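Local atomic coordinates of serine protease pet (Escherichia coli, PDB entry 4OM9), a protein that acts as a secreted serine protease and enterotoxin of enteroaggregative Escherichia coli, probably cleaving the host cytoskeletal protein alpha-fodrin. Residues Gly429-Asn434 with Thr450-Ser455; Val406-Glu411 with His436-Lys441. All blocks are in the same frame, centred on the assembly; numbering follows the deposited sequence.

Contact 1: residues Gly429-Asn434 with Thr450-Ser455; sequences GKLDLN and TTITNS
Asp-432 and Ser-455 meet through both carboxylate oxygens. Ser-455 N donates to OD1 over 2.9 Å, while Ser-455 OG donates to OD2 across a separation that refines very short, 2.4 Å, a doubtful value. Chi1 of Asp-432 places the carboxylate there: CG is anti to the backbone N (-179°), which carries the group forward, past Thr-453, to Ser-455. OD1 takes a second bond, from Asn-434 N at 2.9 Å, closing an Asx turn where the strand ends; the two amides reach it from opposite faces of the carboxylate plane. A water donates to both Asn-434 OD1 and Ser-455 OG, bridging the two segments beyond the carboxylate, and ND2 of Asn-434 donates to Leu-408 O.

Behind this end the backbones pair as parallel strands, with axes 4.7 Å apart. Thr-451 N binds Gly-429 O, Leu-431 N binds Thr-451 O, Thr-453 N binds Leu-431 O at 2.7 Å and a nearly straight 174°, and Leu-433 N binds Thr-453 O. One face carries Leu-431 and Ile-452, with CB of Leu-431 4.2 Å from CG1 of Ile-452; CG2 of Ile-452 also meets CG of Leu-433 at 4.1 Å. On the face of Lys-430, Thr-451 and Thr-453, the lysine bends at chi2 and crosses Thr-453 obliquely, bringing NZ to 3.9 Å from CB of Thr-453, whose OG1 bonds to Asp-478.

In the next shell, Gln-407 NE2 also donates to Asp-432 OD2, so neutral donors meet both carboxylate oxygens. Such a set would be expected to stabilise the ionised form of this buried aspartate and to fix its rotation.

Contact 2: residues Val406-Glu411 with His436-Lys441; sequences VQLNAE and HNQTFK
His-436 reaches across to Leu-408, Asn-409, Ala-410 and Glu-411, and the chain of these four residues bends round its imidazole. A chi2 of -84° turns the ring so that Ala-410 O lies over one face, 3.3 Å from CE1 and displaced toward the rim. This places the carbonyl over the ring rather than in its plane, and the angle is poor for a hydrogen bond to ND1.

At the ring edge, Leu-408 O approaches CD2 at 3.6 Å, and CB of the same leucine stands 3.9 Å from that carbon. CA of Asn-409 approaches NE2 obliquely, at 3.7 Å.

Glu-411 comes to the ring edge near ND1. Its chain bends at chi2 (-87°), bringing OE2 back to 3.6 Å from ND1, and the carboxylate plane is turned 56° from that of the imidazole. One water joins the two groups: it donates to OE2 at 2.7 Å and lies 2.9 Å from ND1, in the ring plane. The polar link between the side chains is therefore made through solvent.

Leu-408 also extends CD1 to 4.2 Å from OE1 of Gln-438. Outside the pair, Leu-408 O receives ND2 of Asn-434, while His-436 O bonds to Ser-461 OG, tying the backbone at the base of the histidine to the next coil. The arrangement is a corner contact of a right-handed parallel beta-helix, the fold of autotransporter passenger domains, in which the turn leaving one strand packs against the turn of the following coil.

In the fold
Following the chain from the N terminus, strand 404-408 runs into the turn through Glu-411, and one circuit of the beta-helix later strand 429-432 lies beside it, parallel, in the same sheet. Contact 2 closes the larger loop, with 24 residues between its segments, by bringing 436-441 back to that turn. Contact 1 closes the shorter one, 15 residues, by setting 451-453 on the other side of 429-432. Their segments alternate, so the loops cross rather than nest. The centres lie about 9 Å apart, and Lys-430 O and Val-406 N, 2.7 Å apart, join them directly. Three successive coils are thus tied at one sheet and its adjoining corner.

Contact 1: residues Gly429-Asn434 with Thr450-Ser455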
loop_
_atom_site.group_PDB
_atom_site.type_symbol
_atom_site.label_atom_id
_atom_site.label_comp_id
_atom_site.label_asym_id
_atom_site.label_seq_id
_atom_site.Cartn_x
_atom_site.Cartn_y
_atom_site.Cartn_z
ATOM N N GLY A 429 7.864 -13.235 -7.756
ATOM C CA GLY A 429 9.050 -13.765 -7.107
ATOM C C GLY A 429 10.023 -12.625 -6.829
ATOM O O GLY A 429 9.625 -11.456 -6.863
ATOM N N LYS A 430 11.277 -12.961 -6.539
ATOM C CA LYS A 430 12.272 -11.977 -6.130
ATOM C C LYS A 430 13.393 -11.835 -7.139
ATOM O O LYS A 430 13.934 -12.840 -7.616
ATOM C CB LYS A 430 12.878 -12.339 -4.774
ATOM C CG LYS A 430 12.148 -11.768 -3.571
ATOM C CD LYS A 430 13.135 -11.435 -2.446
ATOM C CE LYS A 430 12.462 -10.568 -1.357
ATOM N NZ LYS A 430 13.427 -9.839 -0.460
ATOM N N LEU A 431 13.728 -10.586 -7.464
ATOM C CA LEU A 431 14.950 -10.264 -8.201
ATOM C C LEU A 431 15.954 -9.622 -7.251
ATOM O O LEU A 431 15.727 -8.518 -6.757
ATOM C CB LEU A 431 14.677 -9.326 -9.385
ATOM C CG LEU A 431 15.976 -8.848 -10.074
ATOM C CD1 LEU A 431 16.807 -10.040 -10.586
ATOM C CD2 LEU A 431 15.695 -7.888 -11.218
ATOM N N ASP A 432 17.053 -10.329 -6.991
ATOM C CA ASP A 432 18.129 -9.841 -6.122
ATOM C C ASP A 432 19.275 -9.306 -6.979
ATOM O O ASP A 432 20.012 -10.084 -7.618
ATOM C CB ASP A 432 18.606 -10.955 -5.185
ATOM C CG ASP A 432 19.705 -10.508 -4.233
ATOM O OD1 ASP A 432 20.038 -9.305 -4.179
ATOM O OD2 ASP A 432 20.245 -11.371 -3.514
ATOM N N LEU A 433 19.414 -7.980 -7.005
ATOM C CA LEU A 433 20.426 -7.322 -7.831
ATOM C C LEU A 433 21.800 -7.638 -7.295
ATOM O O LEU A 433 22.791 -7.487 -8.001
ATOM C CB LEU A 433 20.220 -5.796 -7.878
ATOM C CG LEU A 433 18.864 -5.303 -8.380
ATOM C CD1 LEU A 433 18.830 -3.805 -8.465
ATOM C CD2 LEU A 433 18.526 -5.886 -9.716
ATOM N N ASN A 434 21.856 -8.057 -6.036
ATOM C CA ASN A 434 23.073 -8.614 -5.456
ATOM C C ASN A 434 24.315 -7.736 -5.688
ATOM O O ASN A 434 25.363 -8.214 -6.132
ATOM C CB ASN A 434 23.293 -10.016 -6.021
ATOM C CG ASN A 434 24.453 -10.728 -5.370
ATOM O OD1 ASN A 434 24.764 -10.472 -4.195
ATOM N ND2 ASN A 434 25.132 -11.605 -6.134
ATOM N N THR A 450 5.769 -9.536 -6.651
ATOM C CA THR A 450 7.115 -9.269 -7.143
ATOM C C THR A 450 7.865 -8.252 -6.273
ATOM O O THR A 450 7.325 -7.196 -5.912
ATOM C CB THR A 450 7.082 -8.733 -8.599
ATOM O OG1 THR A 450 6.532 -9.728 -9.464
ATOM C CG2 THR A 450 8.470 -8.347 -9.081
ATOM N N THR A 451 9.111 -8.574 -5.944
ATOM C CA THR A 451 9.971 -7.635 -5.255
ATOM C C THR A 451 11.359 -7.625 -5.899
ATOM O O THR A 451 11.919 -8.675 -6.267
ATOM C CB THR A 451 10.101 -7.972 -3.766
ATOM O OG1 THR A 451 8.795 -8.148 -3.202
ATOM C CG2 THR A 451 10.840 -6.844 -3.024
ATOM N N ILE A 452 11.890 -6.421 -6.068
ATOM C CA ILE A 452 13.266 -6.239 -6.507
ATOM C C ILE A 452 14.024 -5.827 -5.285
ATOM O O ILE A 452 13.639 -4.886 -4.608
ATOM C CB ILE A 452 13.376 -5.199 -7.621
ATOM C CG1 ILE A 452 12.657 -5.723 -8.874
ATOM C CG2 ILE A 452 14.841 -4.845 -7.892
ATOM C CD1 ILE A 452 12.572 -4.734 -10.026
ATOM N N THR A 453 15.071 -6.567 -4.965
ATOM C CA THR A 453 15.798 -6.351 -3.724
ATOM C C THR A 453 17.306 -6.331 -3.941
ATOM O O THR A 453 17.793 -6.438 -5.067
ATOM C CB THR A 453 15.471 -7.447 -2.693
ATOM O OG1 THR A 453 15.969 -7.041 -1.412
ATOM C CG2 THR A 453 16.130 -8.805 -3.108
ATOM N N ASN A 454 18.048 -6.191 -2.854
ATOM C CA ASN A 454 19.481 -6.396 -2.908
ATOM C C ASN A 454 20.004 -6.875 -1.567
ATOM O O ASN A 454 20.070 -6.106 -0.611
ATOM C CB ASN A 454 20.205 -5.130 -3.328
ATOM C CG ASN A 454 21.709 -5.257 -3.185
ATOM O OD1 ASN A 454 22.262 -6.330 -3.400
ATOM N ND2 ASN A 454 22.375 -4.173 -2.782
ATOM N N SER A 455 20.374 -8.155 -1.518
ATOM C CA SER A 455 20.765 -8.823 -0.288
ATOM C C SER A 455 22.203 -8.516 0.094
ATOM O O SER A 455 22.672 -8.918 1.155
ATOM C CB SER A 455 20.566 -10.347 -0.434
ATOM O OG SER A 455 21.354 -10.892 -1.492
HETATM O O HOH W 1 24.416 -11.030 -1.713
#

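Contact 2: residues Val406-Glu411 with His436-Lys441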
loop_
_atom_site.group_PDB
_atom_site.type_symbol
_atom_site.label_atom_id
_atom_site.label_comp_id
_atom_site.label_asym_id
_atom_site.label_seq_id
_atom_site.Cartn_x
_atom_site.Cartn_y
_atom_site.Cartn_z
ATOM N N VAL A 406 15.397 -14.948 -8.407
ATOM C CA VAL A 406 16.398 -14.784 -9.440
ATOM C C VAL A 406 17.495 -13.828 -8.948
ATOM O O VAL A 406 17.209 -12.709 -8.504
ATOM C CB VAL A 406 15.777 -14.252 -10.725
ATOM C CG1 VAL A 406 16.879 -13.961 -11.771
ATOM C CG2 VAL A 406 14.791 -15.242 -11.257
ATOM N N GLN A 407 18.748 -14.261 -9.027
ATOM C CA GLN A 407 19.832 -13.502 -8.435
ATOM C C GLN A 407 20.954 -13.197 -9.420
ATOM O O GLN A 407 21.534 -14.104 -10.002
ATOM C CB GLN A 407 20.423 -14.237 -7.226
ATOM C CG GLN A 407 21.613 -13.473 -6.633
ATOM C CD GLN A 407 22.296 -14.190 -5.502
ATOM O OE1 GLN A 407 23.153 -15.044 -5.728
ATOM N NE2 GLN A 407 21.944 -13.837 -4.276
ATOM N N LEU A 408 21.260 -11.912 -9.583
ATOM C CA LEU A 408 22.351 -11.479 -10.449
ATOM C C LEU A 408 23.706 -11.780 -9.839
ATOM O O LEU A 408 23.922 -11.525 -8.663
ATOM C CB LEU A 408 22.239 -9.987 -10.733
ATOM C CG LEU A 408 20.855 -9.558 -11.210
ATOM C CD1 LEU A 408 20.879 -8.137 -11.726
ATOM C CD2 LEU A 408 20.368 -10.490 -12.292
ATOM N N ASN A 409 24.628 -12.315 -10.641
ATOM C CA ASN A 409 25.972 -12.614 -10.151
ATOM C C ASN A 409 27.038 -12.462 -11.232
ATOM O O ASN A 409 27.971 -13.258 -11.316
ATOM C CB ASN A 409 26.018 -14.025 -9.576
ATOM C CG ASN A 409 27.227 -14.260 -8.686
ATOM O OD1 ASN A 409 27.550 -13.446 -7.824
ATOM N ND2 ASN A 409 27.910 -15.375 -8.904
ATOM N N ALA A 410 26.885 -11.444 -12.074
ATOM C CA ALA A 410 27.852 -11.145 -13.132
ATOM C C ALA A 410 27.421 -9.827 -13.743
ATOM O O ALA A 410 26.325 -9.367 -13.463
ATOM C CB ALA A 410 27.899 -12.268 -14.196
ATOM N N GLU A 411 28.261 -9.215 -14.566
ATOM C CA GLU A 411 27.901 -7.942 -15.187
ATOM C C GLU A 411 26.943 -8.186 -16.340
ATOM O O GLU A 411 27.112 -9.144 -17.084
ATOM C CB GLU A 411 29.140 -7.194 -15.690
ATOM C CG GLU A 411 30.299 -7.118 -14.700
ATOM C CD GLU A 411 30.208 -5.922 -13.756
ATOM O OE1 GLU A 411 30.687 -4.812 -14.126
ATOM O OE2 GLU A 411 29.669 -6.103 -12.639
ATOM N N HIS A 436 24.729 -5.453 -7.898
ATOM C CA HIS A 436 24.772 -4.941 -9.271
ATOM C C HIS A 436 23.749 -3.819 -9.501
ATOM O O HIS A 436 22.723 -3.757 -8.822
ATOM C CB HIS A 436 24.528 -6.073 -10.267
ATOM C CG HIS A 436 25.530 -7.178 -10.176
ATOM N ND1 HIS A 436 26.759 -7.131 -10.822
ATOM C CD2 HIS A 436 25.511 -8.355 -9.510
ATOM C CE1 HIS A 436 27.439 -8.226 -10.552
ATOM N NE2 HIS A 436 26.702 -8.993 -9.761
ATOM N N ASN A 437 24.043 -2.939 -10.456
ATOM C CA ASN A 437 23.115 -1.902 -10.890
ATOM C C ASN A 437 22.346 -2.411 -12.096
ATOM O O ASN A 437 22.938 -2.982 -13.011
ATOM C CB ASN A 437 23.852 -0.598 -11.252
ATOM C CG ASN A 437 24.702 -0.030 -10.094
ATOM O OD1 ASN A 437 24.375 -0.184 -8.920
ATOM N ND2 ASN A 437 25.798 0.647 -10.445
ATOM N N GLN A 438 21.038 -2.231 -12.115
ATOM C CA GLN A 438 20.240 -2.659 -13.256
ATOM C C GLN A 438 19.268 -1.578 -13.700
ATOM O O GLN A 438 18.676 -0.877 -12.890
ATOM C CB GLN A 438 19.460 -3.939 -12.948
ATOM C CG GLN A 438 18.559 -4.391 -14.118
ATOM C CD GLN A 438 19.350 -4.946 -15.316
ATOM O OE1 GLN A 438 20.298 -5.722 -15.136
ATOM N NE2 GLN A 438 18.956 -4.555 -16.541
ATOM N N THR A 439 19.124 -1.464 -15.011
ATOM C CA THR A 439 18.266 -0.468 -15.624
ATOM C C THR A 439 17.117 -1.130 -16.347
ATOM O O THR A 439 17.318 -2.089 -17.085
ATOM C CB THR A 439 19.038 0.383 -16.636
ATOM O OG1 THR A 439 20.144 1.021 -15.982
ATOM C CG2 THR A 439 18.115 1.412 -17.281
ATOM N N PHE A 440 15.918 -0.616 -16.126
ATOM C CA PHE A 440 14.766 -0.992 -16.915
ATOM C C PHE A 440 14.145 0.258 -17.527
ATOM O O PHE A 440 13.997 1.289 -16.860
ATOM C CB PHE A 440 13.691 -1.701 -16.071
ATOM C CG PHE A 440 14.175 -2.877 -15.261
ATOM C CD1 PHE A 440 14.857 -2.687 -14.071
ATOM C CD2 PHE A 440 13.841 -4.182 -15.640
ATOM C CE1 PHE A 440 15.257 -3.765 -13.303
ATOM C CE2 PHE A 440 14.227 -5.265 -14.879
ATOM C CZ PHE A 440 14.943 -5.056 -13.708
ATOM N N LYS A 441 13.773 0.175 -18.789
ATOM C CA LYS A 441 12.806 1.095 -19.323
ATOM C C LYS A 441 11.487 0.883 -18.543
ATOM O O LYS A 441 10.822 1.840 -18.151
ATOM C CB LYS A 441 12.617 0.838 -20.810
ATOM C CG LYS A 441 11.898 1.914 -21.575
ATOM C CD LYS A 441 12.863 2.713 -22.451
ATOM C CE LYS A 441 12.091 3.417 -23.566
ATOM N NZ LYS A 441 10.797 4.016 -23.070
HETATM O O HOH W 2 27.431 -4.709 -12.301
#